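Local coordinates for protein probable mannosyltransferase KTR4 (Saccharomyces cerevisiae, PDB 5A07) that belongs to a family of GT-A-fold glycosyltransferases and is seen with guanosine-5'-diphosphate and a manganese(II) ion bound, at residues E78-E83 with I371-D376; D90-S95 with I241-F246; L262-Q267 with T314-T319. All blocks are in the same frame, centred on the assembly; numbering follows the deposited sequence.

Interaction 1: E78-E83 with I371-D376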
loop_
_atom_site.group_PDB
_atom_site.type_symbol
_atom_site.label_atom_id
_atom_site.label_comp_id
_atom_site.label_asym_id
_atom_site.label_seq_id
_atom_site.Cartn_x
_atom_site.Cartn_y
_atom_site.Cartn_z
ATOM N N GLU B 78 -13.216 1.819 17.951
ATOM C CA GLU B 78 -12.631 2.608 19.019
ATOM C C GLU B 78 -11.570 3.508 18.511
ATOM O O GLU B 78 -11.359 4.608 19.046
ATOM C CB GLU B 78 -12.048 1.684 20.101
ATOM C CG GLU B 78 -13.176 1.071 20.939
ATOM C CD GLU B 78 -12.768 -0.142 21.824
ATOM O OE1 GLU B 78 -11.652 -0.685 21.714
ATOM O OE2 GLU B 78 -13.648 -0.615 22.587
ATOM N N PHE B 79 -10.841 3.079 17.480
ATOM C CA PHE B 79 -9.879 4.008 16.934
ATOM C C PHE B 79 -10.505 5.059 16.040
ATOM O O PHE B 79 -10.186 6.237 16.129
ATOM C CB PHE B 79 -8.712 3.263 16.234
ATOM C CG PHE B 79 -7.634 2.839 17.195
ATOM C CD1 PHE B 79 -7.894 1.886 18.138
ATOM C CD2 PHE B 79 -6.379 3.420 17.178
ATOM C CE1 PHE B 79 -6.960 1.560 19.112
ATOM C CE2 PHE B 79 -5.398 3.045 18.087
ATOM C CZ PHE B 79 -5.711 2.117 19.064
ATOM N N LEU B 80 -11.360 4.622 15.129
ATOM C CA LEU B 80 -11.932 5.543 14.139
ATOM C C LEU B 80 -12.857 6.571 14.758
ATOM O O LEU B 80 -12.916 7.717 14.262
ATOM C CB LEU B 80 -12.617 4.779 13.034
ATOM C CG LEU B 80 -11.767 4.401 11.843
ATOM C CD1 LEU B 80 -11.395 5.616 10.976
ATOM C CD2 LEU B 80 -10.473 3.680 12.234
ATOM N N LEU B 81 -13.502 6.237 15.869
ATOM C CA LEU B 81 -14.330 7.206 16.618
ATOM C C LEU B 81 -13.596 8.009 17.601
ATOM O O LEU B 81 -14.136 8.959 18.134
ATOM C CB LEU B 81 -15.578 6.569 17.266
ATOM C CG LEU B 81 -16.468 5.767 16.348
ATOM C CD1 LEU B 81 -17.658 5.230 17.161
ATOM C CD2 LEU B 81 -16.922 6.553 15.129
ATOM N N GLN B 82 -12.291 7.829 17.736
ATOM C CA GLN B 82 -11.486 8.738 18.625
ATOM C C GLN B 82 -11.271 10.049 17.900
ATOM O O GLN B 82 -10.900 10.078 16.714
ATOM C CB GLN B 82 -10.142 8.054 18.904
ATOM C CG GLN B 82 -9.096 8.804 19.700
ATOM C CD GLN B 82 -7.725 8.017 19.757
ATOM O OE1 GLN B 82 -7.611 6.801 19.470
ATOM N NE2 GLN B 82 -6.681 8.747 20.071
ATOM N N GLU B 83 -11.473 11.158 18.597
ATOM C CA GLU B 83 -11.186 12.473 18.032
ATOM C C GLU B 83 -9.685 12.634 17.809
ATOM O O GLU B 83 -8.923 12.513 18.746
ATOM C CB GLU B 83 -11.646 13.598 18.978
ATOM C CG GLU B 83 -13.146 13.612 19.060
ATOM C CD GLU B 83 -13.650 14.602 20.130
ATOM O OE1 GLU B 83 -12.896 15.451 20.595
ATOM O OE2 GLU B 83 -14.787 14.501 20.509
ATOM N N ILE B 371 6.591 1.956 9.890
ATOM C CA ILE B 371 5.463 1.897 8.947
ATOM C C ILE B 371 4.298 2.644 9.642
ATOM O O ILE B 371 3.883 2.271 10.781
ATOM C CB ILE B 371 5.092 0.455 8.608
ATOM C CG1 ILE B 371 6.287 -0.265 7.937
ATOM C CG2 ILE B 371 3.847 0.449 7.764
ATOM C CD1 ILE B 371 6.050 -1.711 7.741
ATOM N N HIS B 372 3.892 3.764 9.070
ATOM C CA HIS B 372 3.009 4.719 9.704
ATOM C C HIS B 372 1.595 4.553 9.144
ATOM O O HIS B 372 1.406 4.693 7.909
ATOM C CB HIS B 372 3.489 6.130 9.479
ATOM C CG HIS B 372 2.649 7.185 10.106
ATOM N ND1 HIS B 372 2.668 7.440 11.462
ATOM C CD2 HIS B 372 1.751 8.045 9.580
ATOM C CE1 HIS B 372 1.802 8.395 11.750
ATOM N NE2 HIS B 372 1.242 8.800 10.621
ATOM N N TRP B 373 0.608 4.495 10.038
ATOM C CA TRP B 373 -0.810 4.555 9.671
ATOM C C TRP B 373 -1.317 6.003 9.727
ATOM O O TRP B 373 -1.431 6.605 10.810
ATOM C CB TRP B 373 -1.658 3.666 10.596
ATOM C CG TRP B 373 -3.116 3.665 10.300
ATOM C CD1 TRP B 373 -3.679 3.798 9.095
ATOM C CD2 TRP B 373 -4.165 3.410 11.195
ATOM N NE1 TRP B 373 -5.038 3.737 9.173
ATOM C CE2 TRP B 373 -5.366 3.514 10.471
ATOM C CE3 TRP B 373 -4.227 3.134 12.568
ATOM C CZ2 TRP B 373 -6.600 3.306 11.047
ATOM C CZ3 TRP B 373 -5.435 2.950 13.138
ATOM C CH2 TRP B 373 -6.618 3.020 12.380
ATOM N N PHE B 374 -1.618 6.565 8.543
ATOM C CA PHE B 374 -2.016 7.959 8.417
ATOM C C PHE B 374 -3.495 8.073 8.746
ATOM O O PHE B 374 -4.359 8.250 7.859
ATOM C CB PHE B 374 -1.734 8.498 6.996
ATOM C CG PHE B 374 -0.363 9.067 6.845
ATOM C CD1 PHE B 374 -0.030 10.250 7.462
ATOM C CD2 PHE B 374 0.620 8.382 6.098
ATOM C CE1 PHE B 374 1.274 10.760 7.351
ATOM C CE2 PHE B 374 1.885 8.906 5.993
ATOM C CZ PHE B 374 2.228 10.091 6.622
ATOM N N ARG B 375 -3.800 7.991 10.036
ATOM C CA ARG B 375 -5.185 8.013 10.495
ATOM C C ARG B 375 -5.897 9.281 10.026
ATOM O O ARG B 375 -7.115 9.256 9.762
ATOM C CB ARG B 375 -5.253 7.889 12.037
ATOM C CG ARG B 375 -4.845 6.501 12.534
ATOM C CD ARG B 375 -4.696 6.510 14.046
ATOM N NE ARG B 375 -6.001 6.621 14.742
ATOM C CZ ARG B 375 -6.134 6.728 16.060
ATOM N NH1 ARG B 375 -5.045 6.691 16.870
ATOM N NH2 ARG B 375 -7.331 6.868 16.589
ATOM N N ASP B 376 -5.162 10.367 9.947
ATOM C CA ASP B 376 -5.726 11.666 9.662
ATOM C C ASP B 376 -6.052 11.874 8.185
ATOM O O ASP B 376 -6.742 12.883 7.870
ATOM C CB ASP B 376 -4.818 12.838 10.171
ATOM C CG ASP B 376 -3.341 12.739 9.678
ATOM O OD1 ASP B 376 -2.813 11.606 9.333
ATOM O OD2 ASP B 376 -2.640 13.783 9.669
HETATM O O HOH W 1 -8.548 6.997 13.444
HETATM O O HOH W 2 -4.418 7.218 19.588
#
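The guanidinium of Arg375 carries the rim of the Phe79 ring on one face: Phe79 CD2 stands 3.4 Å above the Arg375 plane, over its centre. Ring and guanidinium planes are 49° apart, so the benzyl group meets the flat cation through one corner and not as a parallel stack. At the guanidinium edge, in its plane, lie Gln82 OE1 and two waters. Over one Phe79 face, toward the rim, lies Gln82 OE1 again. The indole of Trp373 is bounded differently. Arg375 CG sits over one of its faces, offset toward the rim, while its edge receives two apolar atoms: Leu80 CD2 is 3.9 Å from Trp373 CH2, and Phe79 CD2 is 4.2 Å from Trp373 CZ3. Phe79 CD2 thus touches both flat groups.

In the fold, this is where the C-terminal end of helix 65-80 packs against the segment leaving strand 371-373 of the large mixed sheet. An inverse gamma turn centred on Phe374 follows that strand, and the CB atoms of Trp373 and Arg375, on either side of its central residue, both point toward the helix end.

Two hydrogen bonds leave the same nitrogen. Arg375 NH2 donates to Phe79 O at 3.0 Å and, almost straight at 171°, to Gln82 OE1 at 2.9 Å, approaching the latter from above the amide plane. Phe79 O also accepts from Gln82 N, the two donors reaching it from opposite faces of its carbonyl plane. A bend at chi3 (71°) sets the position of Arg375 NE, which donates to a water 2.9 Å away that in turn donates to Phe79 O. A second water accepts from Arg375 NH1 and from Gln82 NE2. Trp373 NE1 turns instead to Val259 O, and Ile422 of helix 418-425 touches both Phe79 and Trp373.

Interaction 2: D90-S95 with I241-F246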
loop_
_atom_site.group_PDB
_atom_site.type_symbol
_atom_site.label_atom_id
_atom_site.label_comp_id
_atom_site.label_asym_id
_atom_site.label_seq_id
_atom_site.Cartn_x
_atom_site.Cartn_y
_atom_site.Cartn_z
ATOM N N ASP B 90 6.532 17.090 17.745
ATOM C CA ASP B 90 6.784 18.541 17.857
ATOM C C ASP B 90 7.507 19.117 16.608
ATOM O O ASP B 90 7.855 20.283 16.578
ATOM C CB ASP B 90 7.571 18.851 19.158
ATOM C CG ASP B 90 8.873 18.038 19.270
ATOM O OD1 ASP B 90 9.386 17.522 18.237
ATOM O OD2 ASP B 90 9.387 17.905 20.398
ATOM N N ASN B 91 7.740 18.303 15.601
ATOM C CA ASN B 91 8.602 18.710 14.530
ATOM C C ASN B 91 7.844 18.976 13.201
ATOM O O ASN B 91 8.434 18.863 12.156
ATOM C CB ASN B 91 9.691 17.635 14.395
ATOM C CG ASN B 91 9.142 16.205 14.163
ATOM O OD1 ASN B 91 8.130 15.969 13.509
ATOM N ND2 ASN B 91 9.911 15.235 14.607
ATOM N N LEU B 92 6.523 19.184 13.236
ATOM C CA LEU B 92 5.737 19.300 11.984
ATOM C C LEU B 92 6.151 20.514 11.167
ATOM O O LEU B 92 6.347 21.592 11.733
ATOM C CB LEU B 92 4.243 19.378 12.302
ATOM C CG LEU B 92 3.639 18.094 12.913
ATOM C CD1 LEU B 92 2.163 18.260 13.086
ATOM C CD2 LEU B 92 3.946 16.865 12.062
ATOM N N VAL B 93 6.220 20.371 9.846
ATOM C CA VAL B 93 6.652 21.459 8.976
ATOM C C VAL B 93 5.404 22.054 8.347
ATOM O O VAL B 93 4.629 21.375 7.651
ATOM C CB VAL B 93 7.591 20.944 7.901
ATOM C CG1 VAL B 93 7.884 21.992 6.832
ATOM C CG2 VAL B 93 8.873 20.384 8.539
ATOM N N ARG B 94 5.165 23.316 8.626
ATOM C CA ARG B 94 3.958 24.015 8.164
ATOM C C ARG B 94 4.194 24.690 6.804
ATOM O O ARG B 94 5.324 24.920 6.397
ATOM C CB ARG B 94 3.548 25.118 9.175
ATOM C CG ARG B 94 3.322 24.648 10.593
ATOM C CD ARG B 94 2.271 23.566 10.624
ATOM N NE ARG B 94 1.984 23.087 11.971
ATOM C CZ ARG B 94 1.041 22.194 12.247
ATOM N NH1 ARG B 94 0.336 21.648 11.256
ATOM N NH2 ARG B 94 0.813 21.832 13.495
ATOM N N SER B 95 3.092 25.036 6.147
ATOM C CA SER B 95 3.105 25.655 4.838
ATOM C C SER B 95 3.949 26.906 4.975
ATOM O O SER B 95 3.729 27.637 5.921
ATOM C CB SER B 95 1.695 26.116 4.528
ATOM O OG SER B 95 1.682 26.596 3.198
ATOM N N ILE B 241 -4.842 18.458 5.418
ATOM C CA ILE B 241 -3.548 18.066 5.939
ATOM C C ILE B 241 -2.647 19.276 5.908
ATOM O O ILE B 241 -2.265 19.741 4.830
ATOM C CB ILE B 241 -2.941 16.936 5.119
ATOM C CG1 ILE B 241 -3.884 15.750 5.151
ATOM C CG2 ILE B 241 -1.512 16.572 5.640
ATOM C CD1 ILE B 241 -3.972 15.043 6.518
ATOM N N ASN B 242 -2.309 19.783 7.098
ATOM C CA ASN B 242 -1.613 21.055 7.252
ATOM C C ASN B 242 -0.124 20.964 7.700
ATOM O O ASN B 242 0.421 21.886 8.286
ATOM C CB ASN B 242 -2.412 21.921 8.216
ATOM C CG ASN B 242 -3.661 22.429 7.569
ATOM O OD1 ASN B 242 -3.629 22.928 6.468
ATOM N ND2 ASN B 242 -4.749 22.306 8.236
ATOM N N TYR B 243 0.501 19.853 7.413
ATOM C CA TYR B 243 1.923 19.647 7.593
ATOM C C TYR B 243 2.431 18.951 6.366
ATOM O O TYR B 243 1.684 18.255 5.682
ATOM C CB TYR B 243 2.237 18.815 8.846
ATOM C CG TYR B 243 1.600 17.436 8.874
ATOM C CD1 TYR B 243 0.310 17.282 9.274
ATOM C CD2 TYR B 243 2.312 16.325 8.439
ATOM C CE1 TYR B 243 -0.292 16.046 9.275
ATOM C CE2 TYR B 243 1.737 15.102 8.428
ATOM C CZ TYR B 243 0.436 14.954 8.854
ATOM O OH TYR B 243 -0.159 13.752 8.853
ATOM N N ASP B 244 3.710 19.135 6.097
ATOM C CA ASP B 244 4.423 18.471 4.974
ATOM C C ASP B 244 4.609 16.989 5.280
ATOM O O ASP B 244 5.287 16.619 6.225
ATOM C CB ASP B 244 5.751 19.164 4.757
ATOM C CG ASP B 244 6.499 18.694 3.521
ATOM O OD1 ASP B 244 6.572 17.473 3.246
ATOM O OD2 ASP B 244 7.006 19.559 2.779
ATOM N N VAL B 245 3.940 16.149 4.505
ATOM C CA VAL B 245 3.861 14.735 4.761
ATOM C C VAL B 245 5.175 14.048 4.525
ATOM O O VAL B 245 5.624 13.250 5.337
ATOM C CB VAL B 245 2.740 14.100 3.896
ATOM C CG1 VAL B 245 2.747 12.595 3.929
ATOM C CG2 VAL B 245 1.389 14.564 4.398
ATOM N N PHE B 246 5.834 14.386 3.432
ATOM C CA PHE B 246 7.191 13.829 3.206
ATOM C C PHE B 246 8.172 14.231 4.295
ATOM O O PHE B 246 8.981 13.406 4.744
ATOM C CB PHE B 246 7.743 14.213 1.835
ATOM C CG PHE B 246 6.933 13.761 0.664
ATOM C CD1 PHE B 246 6.405 12.510 0.590
ATOM C CD2 PHE B 246 6.807 14.561 -0.445
ATOM C CE1 PHE B 246 5.745 12.075 -0.529
ATOM C CE2 PHE B 246 6.100 14.123 -1.569
ATOM C CZ PHE B 246 5.574 12.865 -1.597
HETATM O O HOH W 3 5.974 17.797 8.647
HETATM O O HOH W 4 0.524 24.338 7.162
#
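Arg94 reaches Asn242 by doubling back, since its CB points away from 241-246. The chain bends at chi2 (-57°), which sets CD on the side of the other segment: Arg94 CD lies 3.4 Å from Asn242 O. NE and CZ pass the same oxygen at longer range, and the tip closes on it, Arg94 NH1 donating to Asn242 O at 3.0 Å with an angle of 159° at the hydrogen. The oxygen lies in the guanidinium plane, whereas NH1 stands well above the plane of the carbonyl. NH1 also forms a salt bridge with Glu86, its stronger partner. Over one guanidinium face, above its centre, Leu92 CB sits 4.2 Å from the plane. Asn242 O is further held by a water that donates to it and accepts from Ser95 N.

The backbones meet at Val93. Asp244 N donates to Val93 O at 2.9 Å, and Tyr243 CA adds a CA-H...O contact to Val93 O at 3.2 Å. A water accepts from Val93 N and donates to Asp244 O, so that both polar backbone atoms of Val93 are tied to Asp244, one directly and one through solvent. Apolar contact comes from Leu92 CD2, 4.0 Å from Tyr243 CG, and from the side chains of Val93 and Asp244, which lie side by side and point the same way.

Asp244 is the N-cap of helix 245-251: its OD1 accepts from Gln247 N, while OD2 is hydrogen-bonded to Tyr136 OH and Gly101 N. The loop 90-95, between helix 65-80 and strand 105-110, lies against the start of helix 245-251, with Leu92 on Phe248 and Val93 on Gln247; Val245 and Phe246 rest on Trp229 of strand 227-230, and Asp244 on Tyr130 of helix 116-131.

Interaction 3: L262-Q267 with T314-T319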
loop_
_atom_site.group_PDB
_atom_site.type_symbol
_atom_site.label_atom_id
_atom_site.label_comp_id
_atom_site.label_asym_id
_atom_site.label_seq_id
_atom_site.Cartn_x
_atom_site.Cartn_y
_atom_site.Cartn_z
ATOM N N LEU B 262 -6.026 -4.542 4.377
ATOM C CA LEU B 262 -7.016 -5.479 3.932
ATOM C C LEU B 262 -6.479 -6.922 3.794
ATOM O O LEU B 262 -5.302 -7.160 3.621
ATOM C CB LEU B 262 -7.537 -5.107 2.505
ATOM C CG LEU B 262 -8.105 -3.707 2.225
ATOM C CD1 LEU B 262 -8.560 -3.589 0.756
ATOM C CD2 LEU B 262 -9.246 -3.428 3.164
ATOM N N TYR B 263 -7.415 -7.822 3.754
ATOM C CA TYR B 263 -7.193 -9.185 3.326
ATOM C C TYR B 263 -7.213 -9.180 1.783
ATOM O O TYR B 263 -7.929 -8.400 1.166
ATOM C CB TYR B 263 -8.250 -10.118 3.857
ATOM C CG TYR B 263 -8.091 -10.400 5.320
ATOM C CD1 TYR B 263 -8.581 -9.502 6.282
ATOM C CD2 TYR B 263 -7.404 -11.496 5.757
ATOM C CE1 TYR B 263 -8.405 -9.742 7.658
ATOM C CE2 TYR B 263 -7.182 -11.734 7.151
ATOM C CZ TYR B 263 -7.708 -10.850 8.090
ATOM O OH TYR B 263 -7.476 -11.050 9.452
ATOM N N ASP B 264 -6.505 -10.119 1.202
ATOM C CA ASP B 264 -6.530 -10.294 -0.207
ATOM C C ASP B 264 -7.317 -11.555 -0.598
ATOM O O ASP B 264 -7.644 -12.388 0.203
ATOM C CB ASP B 264 -5.100 -10.394 -0.740
ATOM C CG ASP B 264 -4.932 -9.739 -2.158
ATOM O OD1 ASP B 264 -5.889 -9.647 -2.913
ATOM O OD2 ASP B 264 -3.844 -9.342 -2.517
ATOM N N SER B 265 -7.571 -11.660 -1.898
ATOM C CA SER B 265 -8.165 -12.838 -2.498
ATOM C C SER B 265 -7.112 -13.925 -2.592
ATOM O O SER B 265 -6.107 -13.798 -3.345
ATOM C CB SER B 265 -8.694 -12.436 -3.895
ATOM O OG SER B 265 -9.010 -13.615 -4.575
ATOM N N PRO B 266 -7.251 -14.998 -1.764
ATOM C CA PRO B 266 -6.149 -15.965 -1.662
ATOM C C PRO B 266 -5.819 -16.668 -3.018
ATOM O O PRO B 266 -4.705 -17.027 -3.266
ATOM C CB PRO B 266 -6.652 -17.009 -0.666
ATOM C CG PRO B 266 -7.878 -16.444 -0.059
ATOM C CD PRO B 266 -8.381 -15.306 -0.877
ATOM N N GLN B 267 -6.811 -16.795 -3.878
ATOM C CA GLN B 267 -6.631 -17.523 -5.157
ATOM C C GLN B 267 -5.781 -16.736 -6.122
ATOM O O GLN B 267 -5.327 -17.296 -7.127
ATOM C CB GLN B 267 -8.003 -17.833 -5.800
ATOM C CG GLN B 267 -8.966 -18.703 -4.984
ATOM C CD GLN B 267 -9.565 -17.959 -3.765
ATOM O OE1 GLN B 267 -9.472 -16.708 -3.601
ATOM N NE2 GLN B 267 -10.173 -18.729 -2.893
ATOM N N THR B 314 -2.920 -13.116 4.416
ATOM C CA THR B 314 -3.207 -12.318 3.205
ATOM C C THR B 314 -3.402 -10.866 3.520
ATOM O O THR B 314 -3.729 -10.060 2.626
ATOM C CB THR B 314 -4.317 -12.875 2.303
ATOM O OG1 THR B 314 -5.594 -12.648 2.907
ATOM C CG2 THR B 314 -4.121 -14.334 2.075
ATOM N N CYS B 315 -3.133 -10.447 4.768
ATOM C CA CYS B 315 -3.218 -9.001 5.082
ATOM C C CYS B 315 -2.153 -8.217 4.321
ATOM O O CYS B 315 -1.013 -8.655 4.146
ATOM C CB CYS B 315 -3.076 -8.767 6.572
ATOM S SG CYS B 315 -4.496 -9.437 7.460
ATOM N N HIS B 316 -2.563 -7.034 3.808
ATOM C CA HIS B 316 -1.691 -6.177 3.081
ATOM C C HIS B 316 -2.095 -4.714 3.204
ATOM O O HIS B 316 -3.261 -4.412 3.440
ATOM C CB HIS B 316 -1.624 -6.629 1.604
ATOM C CG HIS B 316 -2.935 -6.548 0.886
ATOM N ND1 HIS B 316 -3.926 -7.514 0.991
ATOM C CD2 HIS B 316 -3.434 -5.589 0.091
ATOM C CE1 HIS B 316 -4.961 -7.145 0.263
ATOM N NE2 HIS B 316 -4.683 -5.993 -0.306
ATOM N N PHE B 317 -1.133 -3.828 3.027
ATOM C CA PHE B 317 -1.440 -2.395 2.912
ATOM C C PHE B 317 -2.108 -2.237 1.553
ATOM O O PHE B 317 -1.649 -2.804 0.574
ATOM C CB PHE B 317 -0.188 -1.553 2.982
ATOM C CG PHE B 317 0.671 -1.897 4.168
ATOM C CD1 PHE B 317 0.194 -1.641 5.446
ATOM C CD2 PHE B 317 1.918 -2.476 4.010
ATOM C CE1 PHE B 317 0.921 -2.041 6.573
ATOM C CE2 PHE B 317 2.653 -2.830 5.106
ATOM C CZ PHE B 317 2.155 -2.612 6.378
ATOM N N TRP B 318 -3.149 -1.413 1.499
ATOM C CA TRP B 318 -3.892 -1.254 0.250
ATOM C C TRP B 318 -3.297 -0.156 -0.580
ATOM O O TRP B 318 -3.638 1.044 -0.432
ATOM C CB TRP B 318 -5.340 -0.963 0.565
ATOM C CG TRP B 318 -6.281 -1.381 -0.583
ATOM C CD1 TRP B 318 -6.120 -2.411 -1.442
ATOM C CD2 TRP B 318 -7.511 -0.767 -0.896
ATOM N NE1 TRP B 318 -7.236 -2.488 -2.301
ATOM C CE2 TRP B 318 -8.088 -1.481 -1.970
ATOM C CE3 TRP B 318 -8.172 0.349 -0.411
ATOM C CZ2 TRP B 318 -9.273 -1.093 -2.546
ATOM C CZ3 TRP B 318 -9.400 0.681 -0.964
ATOM C CH2 TRP B 318 -9.929 -0.049 -1.995
ATOM N N THR B 319 -2.426 -0.570 -1.460
ATOM C CA THR B 319 -1.443 0.321 -2.085
ATOM C C THR B 319 -1.980 1.354 -3.093
ATOM O O THR B 319 -1.211 2.152 -3.589
ATOM C CB THR B 319 -0.349 -0.501 -2.825
ATOM O OG1 THR B 319 -0.993 -1.374 -3.747
ATOM C CG2 THR B 319 0.486 -1.306 -1.772
#
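Leu262 and His316 form an antiparallel hydrogen-bonded pair, the bridge by which strand 256-262 joins strand 316-317 in the mixed sheet of this GT-A fold. Two reciprocal bonds define it: Leu262 N donates to His316 O at 2.9 Å, and His316 N to Leu262 O at 2.7 Å. Cys315 CA adds a CA-H...O contact to Leu262 O. Beyond the bridge, Asp264 N donates to Thr314 OG1 at 3.2 Å and weakly to Thr314 O; Thr314 OG1 is itself hydrogen-bonded to Asn305 OD1, its stronger partner.

Two contacts are made over ring faces. Leu262 CD1 stands 3.3 Å from the centroid of the Trp318 five-membered ring, only 2° off its normal, a direct CH-pi contact. Cys315 SG, which is in the disulfide with Cys417, makes a sulfur-aromatic contact 3.7 Å from the Tyr263 ring centroid, over the face but displaced toward the rim. Trp318 also meets His381, a ligand of the manganese site, and its side chain is about 6 Å from the bound guanosine-5'-diphosphate.

Round the imidazole of His316 packing and a hydrogen bond combine: Asp264 CB approaches His316 CE1 to 3.4 Å, with Asp264 OD2 over one ring face, while His316 ND1 donates to Thr314 O in the ring plane at 3.0 Å, the angle at hydrogen being 180°.

In the fold
All six segments lie within the glycosyltransferase family region. Along the chain, interaction 1 spans the longest separation and encloses the other two, which follow in series, interaction 2 before interaction 3. The centres of interactions 1 and 2 are about 17 Å apart, and they touch: Asp376 OD2 is 2.6 Å from Tyr243 OH, a probable hydrogen bond, and Phe374 packs on Val245. Interactions 1 and 3, about 20 Å apart, reach the same sheet through strands 371-373 and 316-317, both paired with strand 256-262; Ile371 meets Phe317. Interactions 2 and 3, centres about 30 Å apart, do not touch. Interaction 1 joins strand 371-373 to the end of helix 65-80; in interaction 3 Trp318 lies near the nucleotide and manganese.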